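Long-range contacts in aromatic amino acid beta-eliminating lyase/threonine aldolase (Exiguobacterium sibiricum, PDB 3LWS), which belongs to the beta-eliminating lyases of the pyridoxal-phosphate-dependent aminotransferase clan and carries its cofactor on a lysine: residues T13-K21 / I331-L340; L275-E283 / M289-Q297. One frame throughout, in Å; residues are numbered along the deposited sequence.

Interaction 1. Residues T13-K21 / I331-L340; sequences TGQISGHGK and ISVGDAYGEL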
# COMPACT_ATOMS: atom_id res chain seq x y z
N THR A 13 3.62 -23.35 -22.04
CA THR A 13 2.17 -23.51 -21.98
C THR A 13 1.77 -24.19 -20.67
O THR A 13 0.57 -24.32 -20.36
CB THR A 13 1.72 -24.34 -23.16
OG1 THR A 13 2.20 -25.67 -23.00
CG2 THR A 13 2.33 -23.79 -24.45
N GLY A 14 2.76 -24.60 -19.89
CA GLY A 14 2.52 -25.07 -18.52
C GLY A 14 3.81 -25.05 -17.73
O GLY A 14 4.89 -25.03 -18.32
N GLN A 15 3.69 -25.07 -16.41
CA GLN A 15 4.83 -24.96 -15.52
C GLN A 15 4.66 -25.89 -14.34
O GLN A 15 3.51 -26.20 -13.94
CB GLN A 15 4.98 -23.54 -14.97
CG GLN A 15 5.13 -22.47 -16.00
CD GLN A 15 3.81 -21.96 -16.51
OE1 GLN A 15 2.86 -21.80 -15.73
NE2 GLN A 15 3.71 -21.72 -17.82
N ILE A 16 5.80 -26.32 -13.78
CA ILE A 16 5.79 -27.09 -12.55
C ILE A 16 5.58 -26.19 -11.31
O ILE A 16 5.00 -26.63 -10.31
CB ILE A 16 7.06 -27.97 -12.38
CG1 ILE A 16 8.32 -27.12 -12.36
CG2 ILE A 16 7.11 -29.01 -13.54
CD1 ILE A 16 9.58 -27.89 -12.05
N SER A 17 6.04 -24.94 -11.39
CA SER A 17 6.00 -24.06 -10.24
C SER A 17 4.96 -23.01 -10.44
O SER A 17 4.59 -22.70 -11.57
CB SER A 17 7.34 -23.36 -10.01
OG SER A 17 7.64 -22.51 -11.10
N GLY A 18 4.50 -22.47 -9.33
CA GLY A 18 3.54 -21.38 -9.35
C GLY A 18 2.10 -21.71 -9.64
O GLY A 18 1.67 -22.89 -9.69
N HIS A 19 1.35 -20.64 -9.85
CA HIS A 19 -0.07 -20.71 -9.99
C HIS A 19 -0.55 -20.37 -11.38
O HIS A 19 -1.74 -20.44 -11.62
CB HIS A 19 -0.71 -19.74 -9.00
CG HIS A 19 -0.74 -20.25 -7.61
ND1 HIS A 19 -1.24 -21.49 -7.29
CD2 HIS A 19 -0.37 -19.68 -6.44
CE1 HIS A 19 -1.14 -21.68 -5.99
NE2 HIS A 19 -0.61 -20.60 -5.45
N GLY A 20 0.37 -19.99 -12.27
CA GLY A 20 0.00 -19.35 -13.52
C GLY A 20 0.49 -17.92 -13.58
O GLY A 20 1.16 -17.43 -12.66
N LYS A 21 0.20 -17.25 -14.68
CA LYS A 21 0.69 -15.91 -14.90
C LYS A 21 0.10 -14.94 -13.91
O LYS A 21 -1.10 -15.03 -13.52
CB LYS A 21 0.40 -15.43 -16.32
CG LYS A 21 1.44 -15.84 -17.36
CD LYS A 21 1.08 -17.08 -18.15
CE LYS A 21 2.06 -17.29 -19.31
NZ LYS A 21 3.48 -17.33 -18.89
N ILE A 331 11.69 -23.52 -6.45
CA ILE A 331 10.43 -24.11 -6.94
C ILE A 331 9.42 -24.00 -5.81
O ILE A 331 9.70 -24.46 -4.72
CB ILE A 331 10.61 -25.63 -7.24
CG1 ILE A 331 11.70 -25.88 -8.29
CG2 ILE A 331 9.27 -26.26 -7.62
CD1 ILE A 331 11.56 -25.14 -9.60
N SER A 332 8.27 -23.40 -6.06
CA SER A 332 7.15 -23.44 -5.10
C SER A 332 5.92 -24.01 -5.83
O SER A 332 5.47 -23.43 -6.81
CB SER A 332 6.84 -22.04 -4.59
OG SER A 332 7.94 -21.52 -3.81
N VAL A 333 5.38 -25.14 -5.37
CA VAL A 333 4.27 -25.80 -6.11
C VAL A 333 2.92 -25.15 -5.77
O VAL A 333 2.58 -24.89 -4.58
CB VAL A 333 4.26 -27.36 -5.89
CG1 VAL A 333 3.00 -28.04 -6.52
CG2 VAL A 333 5.52 -28.01 -6.45
N GLY A 334 2.13 -24.94 -6.83
CA GLY A 334 0.79 -24.35 -6.77
C GLY A 334 -0.12 -24.98 -7.81
O GLY A 334 0.08 -26.13 -8.20
N ASP A 335 -1.08 -24.21 -8.31
CA ASP A 335 -2.12 -24.74 -9.20
C ASP A 335 -1.57 -25.17 -10.56
O ASP A 335 -2.13 -26.04 -11.20
CB ASP A 335 -3.26 -23.73 -9.39
CG ASP A 335 -4.21 -23.68 -8.22
OD1 ASP A 335 -4.23 -24.62 -7.40
OD2 ASP A 335 -4.96 -22.70 -8.12
N ALA A 336 -0.45 -24.58 -10.99
CA ALA A 336 0.07 -24.88 -12.31
C ALA A 336 0.44 -26.34 -12.56
O ALA A 336 0.05 -26.90 -13.60
CB ALA A 336 1.23 -23.95 -12.65
N TYR A 337 1.15 -26.96 -11.61
CA TYR A 337 1.58 -28.34 -11.73
C TYR A 337 0.40 -29.28 -11.97
O TYR A 337 0.48 -30.15 -12.83
CB TYR A 337 2.32 -28.83 -10.49
CG TYR A 337 2.89 -30.23 -10.63
CD1 TYR A 337 3.95 -30.47 -11.48
CD2 TYR A 337 2.38 -31.30 -9.91
CE1 TYR A 337 4.49 -31.72 -11.62
CE2 TYR A 337 2.91 -32.56 -10.03
CZ TYR A 337 3.97 -32.76 -10.90
OH TYR A 337 4.55 -33.98 -11.07
N GLY A 338 -0.66 -29.12 -11.20
CA GLY A 338 -1.84 -29.99 -11.31
C GLY A 338 -2.60 -29.88 -12.62
O GLY A 338 -3.48 -30.67 -12.89
N GLU A 339 -2.26 -28.88 -13.44
CA GLU A 339 -2.85 -28.74 -14.78
C GLU A 339 -1.99 -29.46 -15.84
O GLU A 339 -2.33 -29.48 -17.02
CB GLU A 339 -3.06 -27.24 -15.10
CG GLU A 339 -4.21 -26.60 -14.22
CD GLU A 339 -4.23 -25.08 -14.16
OE1 GLU A 339 -3.66 -24.44 -15.08
OE2 GLU A 339 -4.81 -24.51 -13.19
N LEU A 340 -0.87 -30.04 -15.44
CA LEU A 340 -0.07 -30.86 -16.35
C LEU A 340 -0.55 -32.29 -16.27
O LEU A 340 -0.49 -32.91 -15.21
CB LEU A 340 1.41 -30.83 -15.96
CG LEU A 340 2.01 -29.44 -15.74
CD1 LEU A 340 3.49 -29.61 -15.48
CD2 LEU A 340 1.74 -28.50 -16.92
O HOH W 1 0.77 -25.53 -15.99
O HOH W 2 2.61 -25.32 -9.60
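I16 packs its two branches against different side chains of 331-340. CD1 reaches CD1 of I331 at 4.2 Å, whereas CG2, held anti to the carbonyl carbon by a chi1 of 60°, lies 4.0 Å from CD1 of Y337 and also meets CD1 of L340. The ring of Y337 turns an edge to I16 CA, and F272 and L268 of helix 258-273 continue this apolar patch. Farther out A336 directs its methyl at the backbone of the loop, its CB 3.2 Å from G18 O and close to Q15 O as well. G18 is held in both directions: its N donates to S332 O in an almost straight bond of 2.9 Å (178°), and its O accepts from A336 N at 3.0 Å. A water bound to G334 N and Y337 N lies 2.8 Å from I16 O. At the polar edge the H19 ring accepts D335 N on ND1, 2.9 Å away and 27° out of the ring plane, while NE2 bonds to G207 O, next to the cofactor-bearing K206. The carboxylate of D335 turns to R254, R257 and Y261. The loop after strand 14-15 is thus bound to the end of strand 326-332 and the turn beyond, with the H19 ring's rotation fixed between two backbone groups.

Interaction 2. Residues L275-E283 / M289-Q297; sequences LPGVHTTPE and MFHLHFDGQ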
# COMPACT_ATOMS: atom_id res chain seq x y z
N LEU A 275 18.32 -37.01 -11.37
CA LEU A 275 19.14 -36.52 -12.47
C LEU A 275 20.61 -36.37 -12.12
O LEU A 275 20.93 -35.82 -11.06
CB LEU A 275 18.63 -35.16 -12.94
CG LEU A 275 17.29 -35.14 -13.62
CD1 LEU A 275 16.85 -33.68 -13.79
CD2 LEU A 275 17.37 -35.88 -14.97
N PRO A 276 21.52 -36.85 -13.00
CA PRO A 276 22.94 -36.64 -12.66
C PRO A 276 23.28 -35.16 -12.77
O PRO A 276 22.86 -34.51 -13.73
CB PRO A 276 23.70 -37.45 -13.72
CG PRO A 276 22.67 -37.79 -14.82
CD PRO A 276 21.32 -37.28 -14.40
N GLY A 277 24.03 -34.66 -11.79
CA GLY A 277 24.43 -33.25 -11.71
C GLY A 277 23.38 -32.31 -11.12
O GLY A 277 23.51 -31.09 -11.23
N VAL A 278 22.33 -32.87 -10.50
CA VAL A 278 21.17 -32.09 -10.05
C VAL A 278 20.73 -32.57 -8.70
O VAL A 278 20.52 -33.76 -8.54
CB VAL A 278 19.95 -32.31 -10.94
CG1 VAL A 278 18.75 -31.56 -10.39
CG2 VAL A 278 20.23 -31.87 -12.38
N HIS A 279 20.55 -31.66 -7.75
CA HIS A 279 19.87 -32.05 -6.51
C HIS A 279 18.98 -30.95 -5.91
O HIS A 279 19.02 -29.78 -6.35
CB HIS A 279 20.87 -32.58 -5.47
CG HIS A 279 21.72 -31.53 -4.85
ND1 HIS A 279 22.88 -31.09 -5.44
CD2 HIS A 279 21.65 -30.91 -3.64
CE1 HIS A 279 23.47 -30.21 -4.65
NE2 HIS A 279 22.74 -30.08 -3.55
N THR A 280 18.14 -31.35 -4.96
CA THR A 280 17.34 -30.37 -4.24
C THR A 280 17.89 -30.15 -2.84
O THR A 280 18.64 -30.96 -2.31
CB THR A 280 15.81 -30.70 -4.26
OG1 THR A 280 15.53 -31.85 -3.48
CG2 THR A 280 15.31 -30.92 -5.72
N THR A 281 17.55 -29.00 -2.28
CA THR A 281 17.86 -28.64 -0.91
C THR A 281 16.54 -28.06 -0.43
O THR A 281 16.00 -27.16 -1.07
CB THR A 281 19.01 -27.61 -0.82
OG1 THR A 281 18.55 -26.36 -1.37
CG2 THR A 281 20.24 -28.10 -1.59
N PRO A 282 15.92 -28.66 0.60
CA PRO A 282 16.30 -29.95 1.19
C PRO A 282 16.09 -31.08 0.17
O PRO A 282 15.41 -30.88 -0.83
CB PRO A 282 15.33 -30.08 2.37
CG PRO A 282 14.11 -29.34 1.95
CD PRO A 282 14.61 -28.20 1.09
N GLU A 283 16.69 -32.24 0.43
CA GLU A 283 16.53 -33.39 -0.44
C GLU A 283 15.03 -33.77 -0.55
O GLU A 283 14.49 -33.97 -1.65
CB GLU A 283 17.40 -34.54 0.09
CG GLU A 283 17.30 -35.83 -0.68
CD GLU A 283 18.07 -36.94 -0.03
OE1 GLU A 283 18.85 -36.67 0.92
OE2 GLU A 283 17.88 -38.08 -0.44
N MSE A 289 7.75 -26.21 -1.35
CA MSE A 289 8.92 -25.56 -1.92
C MSE A 289 10.19 -26.35 -1.68
O MSE A 289 10.30 -27.15 -0.75
CB MSE A 289 9.06 -24.14 -1.35
CG MSE A 289 9.71 -24.08 0.03
SE MSE A 289 10.25 -22.27 0.46
CE MSE A 289 11.77 -22.07 -0.74
N PHE A 290 11.16 -26.08 -2.55
CA PHE A 290 12.53 -26.47 -2.36
C PHE A 290 13.43 -25.62 -3.27
O PHE A 290 12.94 -24.90 -4.15
CB PHE A 290 12.72 -27.96 -2.65
CG PHE A 290 12.20 -28.42 -3.99
CD1 PHE A 290 10.90 -28.90 -4.12
CD2 PHE A 290 13.03 -28.41 -5.11
CE1 PHE A 290 10.44 -29.36 -5.36
CE2 PHE A 290 12.57 -28.86 -6.34
CZ PHE A 290 11.27 -29.35 -6.46
N HIS A 291 14.74 -25.69 -3.07
CA HIS A 291 15.65 -25.13 -4.06
C HIS A 291 16.21 -26.22 -4.93
O HIS A 291 16.45 -27.32 -4.45
CB HIS A 291 16.77 -24.30 -3.43
CG HIS A 291 16.31 -23.00 -2.85
ND1 HIS A 291 17.14 -22.17 -2.14
CD2 HIS A 291 15.09 -22.39 -2.86
CE1 HIS A 291 16.46 -21.11 -1.73
NE2 HIS A 291 15.22 -21.21 -2.17
N LEU A 292 16.40 -25.89 -6.19
CA LEU A 292 16.87 -26.81 -7.20
C LEU A 292 18.25 -26.32 -7.64
O LEU A 292 18.34 -25.28 -8.29
CB LEU A 292 15.90 -26.82 -8.38
CG LEU A 292 16.25 -27.72 -9.56
CD1 LEU A 292 16.33 -29.18 -9.11
CD2 LEU A 292 15.21 -27.52 -10.66
N HIS A 293 19.27 -27.09 -7.29
CA HIS A 293 20.69 -26.88 -7.58
C HIS A 293 21.22 -27.75 -8.75
O HIS A 293 21.03 -28.98 -8.74
CB HIS A 293 21.47 -27.35 -6.37
CG HIS A 293 21.30 -26.51 -5.15
ND1 HIS A 293 22.33 -26.24 -4.29
CD2 HIS A 293 20.22 -25.88 -4.65
CE1 HIS A 293 21.89 -25.48 -3.30
NE2 HIS A 293 20.61 -25.23 -3.51
N PHE A 294 21.92 -27.12 -9.69
CA PHE A 294 22.59 -27.75 -10.80
C PHE A 294 24.10 -27.51 -10.66
O PHE A 294 24.54 -26.36 -10.51
CB PHE A 294 22.14 -27.12 -12.14
CG PHE A 294 20.65 -27.18 -12.39
CD1 PHE A 294 19.80 -26.18 -11.93
CD2 PHE A 294 20.10 -28.24 -13.08
CE1 PHE A 294 18.43 -26.25 -12.15
CE2 PHE A 294 18.74 -28.30 -13.31
CZ PHE A 294 17.91 -27.32 -12.85
N ASP A 295 24.89 -28.56 -10.77
CA ASP A 295 26.34 -28.42 -10.84
C ASP A 295 26.65 -27.67 -12.15
O ASP A 295 26.02 -27.91 -13.18
CB ASP A 295 27.06 -29.79 -10.80
CG ASP A 295 27.16 -30.39 -9.35
OD1 ASP A 295 26.90 -29.70 -8.33
OD2 ASP A 295 27.55 -31.58 -9.23
N GLY A 296 27.57 -26.73 -12.07
CA GLY A 296 27.90 -25.89 -13.21
C GLY A 296 27.21 -24.53 -13.04
O GLY A 296 26.36 -24.37 -12.21
N GLN A 297 27.57 -23.58 -13.88
CA GLN A 297 27.08 -22.21 -13.75
C GLN A 297 26.03 -21.97 -14.84
O GLN A 297 25.88 -22.80 -15.78
CB GLN A 297 28.26 -21.23 -13.89
CG GLN A 297 29.52 -21.45 -12.96
CD GLN A 297 29.32 -21.16 -11.45
OE1 GLN A 297 30.16 -21.54 -10.63
NE2 GLN A 297 28.22 -20.54 -11.09
O HOH W 3 23.99 -29.67 -13.84
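F290 opens the contact by bringing CD2 to within 3.4 Å of T280 CG2, while its CB meets P282 CD, the proline that follows a cis peptide bond. H291 pairs with T281 through two backbone bonds, H291 N to T281 O at 2.8 Å and T281 N to H291 O; its imidazole leads away to E330. L292 faces the other side of the sheet, where CD1 sits 3.6 Å from V278 CG1. H293 and H279 form the second hydrogen-bonded pair, and the H293 ring receives T281 CG2 over one face, 3.6 Å from the centroid, in a CH-pi contact; a chi1 of 67° sets this methyl anti to the T281 carbonyl carbon and over the ring. In turn H293 CB lies over a face of the H279 imidazole, 4.0 Å from its centroid; the two rings are inclined at 45°. F294 stands alongside V278 and points the same way, its CD2 3.7 Å from V278 CG2. D295 N closes the register on G277 O at 2.9 Å, and a water joins that oxygen to D295 O. This antiparallel hairpin therefore has two unlike faces: V278, T280, L292 and F294 lie on a buried one, whereas the histidines and T281 form a more polar one in which methyl and methylene groups cover imidazole faces.

Overall arrangement
From the N terminus the chain passes through 13-21, crosses the cofactor-bearing part of the fold with its seven-stranded mixed sheet, and comes back at 331-340, so that interaction 1 closes a loop of 309 residues. Interaction 2 falls within that span and closes a far shorter loop, with five residues between its segments, in a beta hairpin. Their centres are about 19 Å apart, yet they meet in the four-stranded antiparallel sheet, where strand 326-332 neighbours strand 289-295: I331 N lies 3.0 Å from F290 O, a probable hydrogen bond, and M289 packs on S332. Helix 258-273 touches side chains of both contacts. Interaction 1 ties the N-terminal segment to the end of strand 326-332, and interaction 2 adds edge strand 278-281 to the same sheet.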